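Local coordinates for cryptochrome DASH, chloroplastic/mitochondrial (Arabidopsis thaliana, PDB 2J4D), which repairs cyclobutane pyrimidine dimers in single-stranded DNA as an FAD-dependent photolyase with a folate light antenna, and may also act as a photoreceptor, at residues Arg392-Asp404 against Asp445-Tyr457. Sequence-based numbering, arbitrary orientation.
Sequences RGRQIVCSFLVRD and DRYFSIPKQAQNY. With FAD (flavin-adenine dinucleotide), chain C.
R392 lays its guanidinium flat on the ring of Y457, the planes 22° apart and R392 CZ 4.2 Å from the Y457 ring centroid, an off-centre cation-pi stack. R392 CD adds a CH-pi contact over the same face. Bends at chi2 and chi3 bring the guanidinium over the ring. R392 NH1 donates to Q453 OE1 at 3.0 Å, a somewhat bent bond, and lies in the plane of the F448 ring, at its edge. With an alanine here, Q453 OE1 would probably lose this donor and the Y457 ring its stacked cation.

In further polar contacts, F448 N points almost straight (176°) at S399 OG, 3.1 Å away. A water accepts from S399 OG and donates to D404 OD2 and F448 O, so the hydroxyl both receives and gives. Y447 OH donates to the syn lone pair of D404 OD1 at 2.6 Å; K495 N is a second donor to that oxygen. R403 passes its CD along the edge of the Y447 ring and sets its guanidinium face over R446 O without bonding it, while its NH1 bonds G435 O.

Among apolar contacts, F448 packs against S399 CB and I396 CG1, and I450 CD1 meets I396 CG2 and F400 CD1.

Both segments belong to the photolyase-type FAD-binding domain; R392 probably binds ATP, as in relatives. Helix 450-457 runs nearly antiparallel (169°) to helix 392-404, their axes 11.4 Å apart, while loop 445-449 brings F448 CA to 6.0 Å from I396 CA. R394 and Q395 reach the FAD, V397 packs on helices 374-386 and 409-419, and L401 touches helix 360-367.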
# COMPACT_ATOMS: atom_id res chain seq x y z
N ARG A 392 1.52 14.59 -5.13
CA ARG A 392 1.19 16.01 -5.25
C ARG A 392 -0.33 16.16 -5.39
O ARG A 392 -0.95 17.00 -4.74
CB ARG A 392 1.91 16.60 -6.47
CG ARG A 392 1.53 18.03 -6.84
CD ARG A 392 1.72 19.01 -5.69
NE ARG A 392 2.99 18.79 -5.00
CZ ARG A 392 3.42 19.53 -3.99
NH1 ARG A 392 2.68 20.55 -3.55
NH2 ARG A 392 4.58 19.25 -3.39
N GLY A 393 -0.93 15.33 -6.24
CA GLY A 393 -2.37 15.40 -6.43
C GLY A 393 -3.15 15.10 -5.16
O GLY A 393 -4.14 15.78 -4.86
N ARG A 394 -2.72 14.09 -4.41
CA ARG A 394 -3.41 13.72 -3.18
C ARG A 394 -3.39 14.86 -2.17
O ARG A 394 -4.38 15.11 -1.48
CB ARG A 394 -2.77 12.48 -2.55
CG ARG A 394 -2.78 11.26 -3.45
CD ARG A 394 -2.26 10.00 -2.72
NE ARG A 394 -1.74 9.03 -3.68
CZ ARG A 394 -1.61 7.72 -3.45
NH1 ARG A 394 -1.97 7.21 -2.28
NH2 ARG A 394 -1.09 6.93 -4.39
N GLN A 395 -2.25 15.55 -2.06
CA GLN A 395 -2.17 16.66 -1.12
C GLN A 395 -3.13 17.78 -1.55
O GLN A 395 -3.81 18.39 -0.73
CB GLN A 395 -0.75 17.21 -1.07
CG GLN A 395 0.30 16.21 -0.60
CD GLN A 395 1.66 16.86 -0.43
OE1 GLN A 395 1.88 17.62 0.50
NE2 GLN A 395 2.57 16.58 -1.35
N ILE A 396 -3.17 18.04 -2.85
CA ILE A 396 -4.04 19.09 -3.39
C ILE A 396 -5.53 18.78 -3.22
O ILE A 396 -6.27 19.60 -2.66
CB ILE A 396 -3.73 19.34 -4.88
CG1 ILE A 396 -2.28 19.83 -5.04
CG2 ILE A 396 -4.69 20.37 -5.46
CD1 ILE A 396 -1.80 19.90 -6.47
N VAL A 397 -5.97 17.61 -3.66
CA VAL A 397 -7.39 17.28 -3.54
C VAL A 397 -7.83 17.20 -2.08
O VAL A 397 -9.00 17.46 -1.77
CB VAL A 397 -7.77 15.96 -4.28
CG1 VAL A 397 -7.46 16.10 -5.75
CG2 VAL A 397 -7.05 14.75 -3.68
N CYS A 398 -6.90 16.85 -1.20
CA CYS A 398 -7.21 16.78 0.23
C CYS A 398 -7.48 18.19 0.76
O CYS A 398 -8.47 18.44 1.46
CB CYS A 398 -6.03 16.16 1.00
SG CYS A 398 -6.11 16.44 2.79
N SER A 399 -6.59 19.12 0.43
CA SER A 399 -6.75 20.50 0.86
C SER A 399 -8.06 21.07 0.30
O SER A 399 -8.81 21.75 1.01
CB SER A 399 -5.57 21.35 0.38
OG SER A 399 -5.70 22.70 0.80
N PHE A 400 -8.34 20.79 -0.97
CA PHE A 400 -9.55 21.30 -1.59
C PHE A 400 -10.82 20.82 -0.87
O PHE A 400 -11.73 21.62 -0.58
CB PHE A 400 -9.62 20.86 -3.06
CG PHE A 400 -10.78 21.45 -3.80
CD1 PHE A 400 -10.73 22.76 -4.29
CD2 PHE A 400 -11.95 20.71 -4.00
CE1 PHE A 400 -11.81 23.32 -4.97
CE2 PHE A 400 -13.04 21.26 -4.68
CZ PHE A 400 -12.97 22.57 -5.17
N LEU A 401 -10.89 19.52 -0.60
CA LEU A 401 -12.06 18.97 0.06
C LEU A 401 -12.27 19.54 1.45
O LEU A 401 -13.39 19.89 1.83
CB LEU A 401 -11.94 17.44 0.17
CG LEU A 401 -13.14 16.80 0.86
CD1 LEU A 401 -13.46 15.48 0.18
CD2 LEU A 401 -12.87 16.60 2.35
N VAL A 402 -11.18 19.65 2.20
CA VAL A 402 -11.24 20.15 3.56
C VAL A 402 -11.39 21.67 3.68
O VAL A 402 -12.25 22.16 4.41
CB VAL A 402 -9.98 19.74 4.36
CG1 VAL A 402 -9.96 20.44 5.72
CG2 VAL A 402 -9.95 18.23 4.54
N ARG A 403 -10.55 22.40 2.96
CA ARG A 403 -10.55 23.86 3.06
C ARG A 403 -11.44 24.64 2.11
O ARG A 403 -12.06 25.62 2.51
CB ARG A 403 -9.10 24.35 2.97
CG ARG A 403 -8.22 23.71 4.04
CD ARG A 403 -6.87 24.39 4.19
NE ARG A 403 -6.19 23.92 5.39
CZ ARG A 403 -5.70 22.69 5.53
NH1 ARG A 403 -5.81 21.83 4.53
NH2 ARG A 403 -5.11 22.32 6.66
N ASP A 404 -11.49 24.23 0.85
CA ASP A 404 -12.32 24.93 -0.11
C ASP A 404 -13.77 24.48 -0.04
O ASP A 404 -14.69 25.30 -0.13
CB ASP A 404 -11.77 24.73 -1.52
CG ASP A 404 -10.42 25.40 -1.70
OD1 ASP A 404 -10.36 26.64 -1.60
OD2 ASP A 404 -9.42 24.68 -1.92
N ASP A 445 0.30 22.20 8.83
CA ASP A 445 -1.03 22.72 8.50
C ASP A 445 -0.97 23.72 7.35
O ASP A 445 -0.60 24.87 7.57
CB ASP A 445 -1.64 23.45 9.69
CG ASP A 445 -1.98 22.53 10.83
OD1 ASP A 445 -1.58 21.35 10.79
OD2 ASP A 445 -2.65 23.01 11.78
N ARG A 446 -1.37 23.31 6.15
CA ARG A 446 -1.31 24.27 5.06
C ARG A 446 -2.43 24.23 4.05
O ARG A 446 -3.13 23.23 3.89
CB ARG A 446 0.03 24.14 4.33
CG ARG A 446 0.34 22.75 3.87
CD ARG A 446 1.59 22.76 3.01
NE ARG A 446 1.50 23.81 1.99
CZ ARG A 446 2.33 23.93 0.96
NH1 ARG A 446 3.32 23.07 0.79
NH2 ARG A 446 2.16 24.92 0.09
N TYR A 447 -2.61 25.36 3.38
CA TYR A 447 -3.63 25.51 2.36
C TYR A 447 -2.93 25.48 1.00
O TYR A 447 -1.96 26.20 0.78
CB TYR A 447 -4.35 26.84 2.51
CG TYR A 447 -5.33 27.11 1.40
CD1 TYR A 447 -6.66 26.68 1.48
CD2 TYR A 447 -4.92 27.75 0.22
CE1 TYR A 447 -7.54 26.88 0.43
CE2 TYR A 447 -5.80 27.94 -0.84
CZ TYR A 447 -7.11 27.51 -0.73
OH TYR A 447 -7.98 27.71 -1.77
N PHE A 448 -3.41 24.63 0.10
CA PHE A 448 -2.82 24.56 -1.23
C PHE A 448 -3.63 25.43 -2.20
O PHE A 448 -4.82 25.20 -2.41
CB PHE A 448 -2.79 23.12 -1.74
CG PHE A 448 -1.78 22.25 -1.03
CD1 PHE A 448 -1.95 21.92 0.31
CD2 PHE A 448 -0.66 21.77 -1.70
CE1 PHE A 448 -1.02 21.12 0.97
CE2 PHE A 448 0.27 20.97 -1.05
CZ PHE A 448 0.10 20.64 0.29
N SER A 449 -2.97 26.43 -2.76
CA SER A 449 -3.61 27.32 -3.72
C SER A 449 -3.70 26.60 -5.05
O SER A 449 -2.68 26.28 -5.65
CB SER A 449 -2.77 28.60 -3.88
OG SER A 449 -3.24 29.36 -4.98
N ILE A 450 -4.92 26.34 -5.51
CA ILE A 450 -5.10 25.64 -6.78
C ILE A 450 -4.40 26.33 -7.94
O ILE A 450 -3.74 25.67 -8.74
CB ILE A 450 -6.61 25.45 -7.10
CG1 ILE A 450 -7.13 24.18 -6.41
CG2 ILE A 450 -6.83 25.33 -8.60
CD1 ILE A 450 -6.87 24.12 -4.92
N PRO A 451 -4.53 27.66 -8.06
CA PRO A 451 -3.86 28.35 -9.17
C PRO A 451 -2.34 28.20 -9.13
O PRO A 451 -1.72 27.92 -10.14
CB PRO A 451 -4.30 29.80 -9.00
CG PRO A 451 -4.48 29.92 -7.52
CD PRO A 451 -5.21 28.63 -7.18
N LYS A 452 -1.75 28.39 -7.95
CA LYS A 452 -0.30 28.27 -7.82
C LYS A 452 0.16 26.84 -8.06
O LYS A 452 1.18 26.61 -8.71
CB LYS A 452 0.16 28.72 -6.44
CG LYS A 452 0.04 30.22 -6.22
CD LYS A 452 0.59 30.62 -4.86
CE LYS A 452 0.33 32.09 -4.59
NZ LYS A 452 0.63 32.46 -3.17
N GLN A 453 -0.58 25.88 -7.53
CA GLN A 453 -0.21 24.48 -7.71
C GLN A 453 -0.25 24.16 -9.20
O GLN A 453 0.65 23.51 -9.74
CB GLN A 453 -1.16 23.57 -6.93
CG GLN A 453 -1.04 23.74 -5.42
CD GLN A 453 0.32 23.30 -4.89
OE1 GLN A 453 0.72 22.15 -5.07
NE2 GLN A 453 1.03 24.21 -4.23
N ALA A 454 -1.30 24.63 -9.88
CA ALA A 454 -1.43 24.38 -11.30
C ALA A 454 -0.25 24.97 -12.05
O ALA A 454 0.32 24.35 -12.95
CB ALA A 454 -2.74 24.97 -11.83
N GLN A 455 0.13 26.19 -11.67
CA GLN A 455 1.24 26.88 -12.32
C GLN A 455 2.57 26.21 -12.03
O GLN A 455 3.41 26.08 -12.92
CB GLN A 455 1.27 28.34 -11.88
CG GLN A 455 2.32 29.19 -12.57
CD GLN A 455 2.28 29.06 -14.09
OE1 GLN A 455 1.22 28.86 -14.68
NE2 GLN A 455 3.44 29.18 -14.72
N ASN A 456 2.77 25.78 -10.79
CA ASN A 456 4.03 25.15 -10.42
C ASN A 456 4.18 23.71 -10.85
O ASN A 456 5.28 23.28 -11.19
CB ASN A 456 4.25 25.22 -8.91
CG ASN A 456 4.31 26.65 -8.40
OD1 ASN A 456 4.71 27.56 -9.12
ND2 ASN A 456 3.93 26.85 -7.14
N TYR A 457 3.09 22.95 -10.86
CA TYR A 457 3.18 21.54 -11.20
C TYR A 457 2.55 21.07 -12.51
O TYR A 457 2.75 19.93 -12.91
CB TYR A 457 2.67 20.73 -10.02
CG TYR A 457 3.43 21.06 -8.76
CD1 TYR A 457 4.77 20.72 -8.62
CD2 TYR A 457 2.82 21.78 -7.73
CE1 TYR A 457 5.49 21.08 -7.49
CE2 TYR A 457 3.54 22.15 -6.59
CZ TYR A 457 4.88 21.79 -6.48
OH TYR A 457 5.60 22.15 -5.36
PA FAD C . 7.35 7.77 -4.25
O1A FAD C . 8.05 6.98 -5.28
O2A FAD C . 7.48 9.24 -4.23
O5B FAD C . 7.75 7.24 -2.79
C5B FAD C . 8.32 5.92 -2.61
C4B FAD C . 7.57 5.23 -1.47
O4B FAD C . 7.69 6.02 -0.29
C3B FAD C . 6.07 5.06 -1.70
O3B FAD C . 5.76 3.96 -2.54
C2B FAD C . 5.58 4.94 -0.29
O2B FAD C . 5.59 3.64 0.24
C1B FAD C . 6.48 5.93 0.48
N9A FAD C . 5.93 7.29 0.65
C8A FAD C . 6.18 8.41 -0.12
N7A FAD C . 5.53 9.48 0.31
C5A FAD C . 4.83 9.04 1.41
C6A FAD C . 3.95 9.71 2.29
N6A FAD C . 3.63 11.00 2.22
N1A FAD C . 3.39 8.96 3.32
C2A FAD C . 3.68 7.62 3.44
N3A FAD C . 4.52 6.93 2.62
C4A FAD C . 5.05 7.68 1.62
N1 FAD C . 0.52 6.13 0.51
C2 FAD C . 0.22 4.79 0.66
O2 FAD C . 1.09 3.94 0.56
N3 FAD C . -1.10 4.43 0.92
C4 FAD C . -2.15 5.34 1.05
O4 FAD C . -3.31 4.95 1.28
C4X FAD C . -1.84 6.71 0.90
N5 FAD C . -2.83 7.70 1.00
C5X FAD C . -2.50 9.05 0.97
C6 FAD C . -3.47 10.04 1.20
C7 FAD C . -3.17 11.42 1.16
C7M FAD C . -4.26 12.42 1.42
C8 FAD C . -1.81 11.81 0.88
C8M FAD C . -1.39 13.28 0.83
C9 FAD C . -0.83 10.84 0.65
C9A FAD C . -1.14 9.45 0.69
N10 FAD C . -0.16 8.43 0.46
C10 FAD C . -0.49 7.07 0.63
C1' FAD C . 1.29 8.79 0.42
C2' FAD C . 1.91 9.08 -0.96
O2' FAD C . 1.11 10.03 -1.65
C3' FAD C . 1.99 7.79 -1.77
O3' FAD C . 2.74 6.78 -1.06
C4' FAD C . 2.68 7.93 -3.14
O4' FAD C . 1.96 8.84 -3.97
C5' FAD C . 2.75 6.56 -3.81
O5' FAD C . 3.41 6.67 -5.07
P FAD C . 4.94 6.39 -5.33
O1P FAD C . 5.15 4.98 -4.94
O2P FAD C . 5.26 6.70 -6.75
O3P FAD C . 5.78 7.44 -4.48
O HOH W 1 -7.03 23.84 -1.34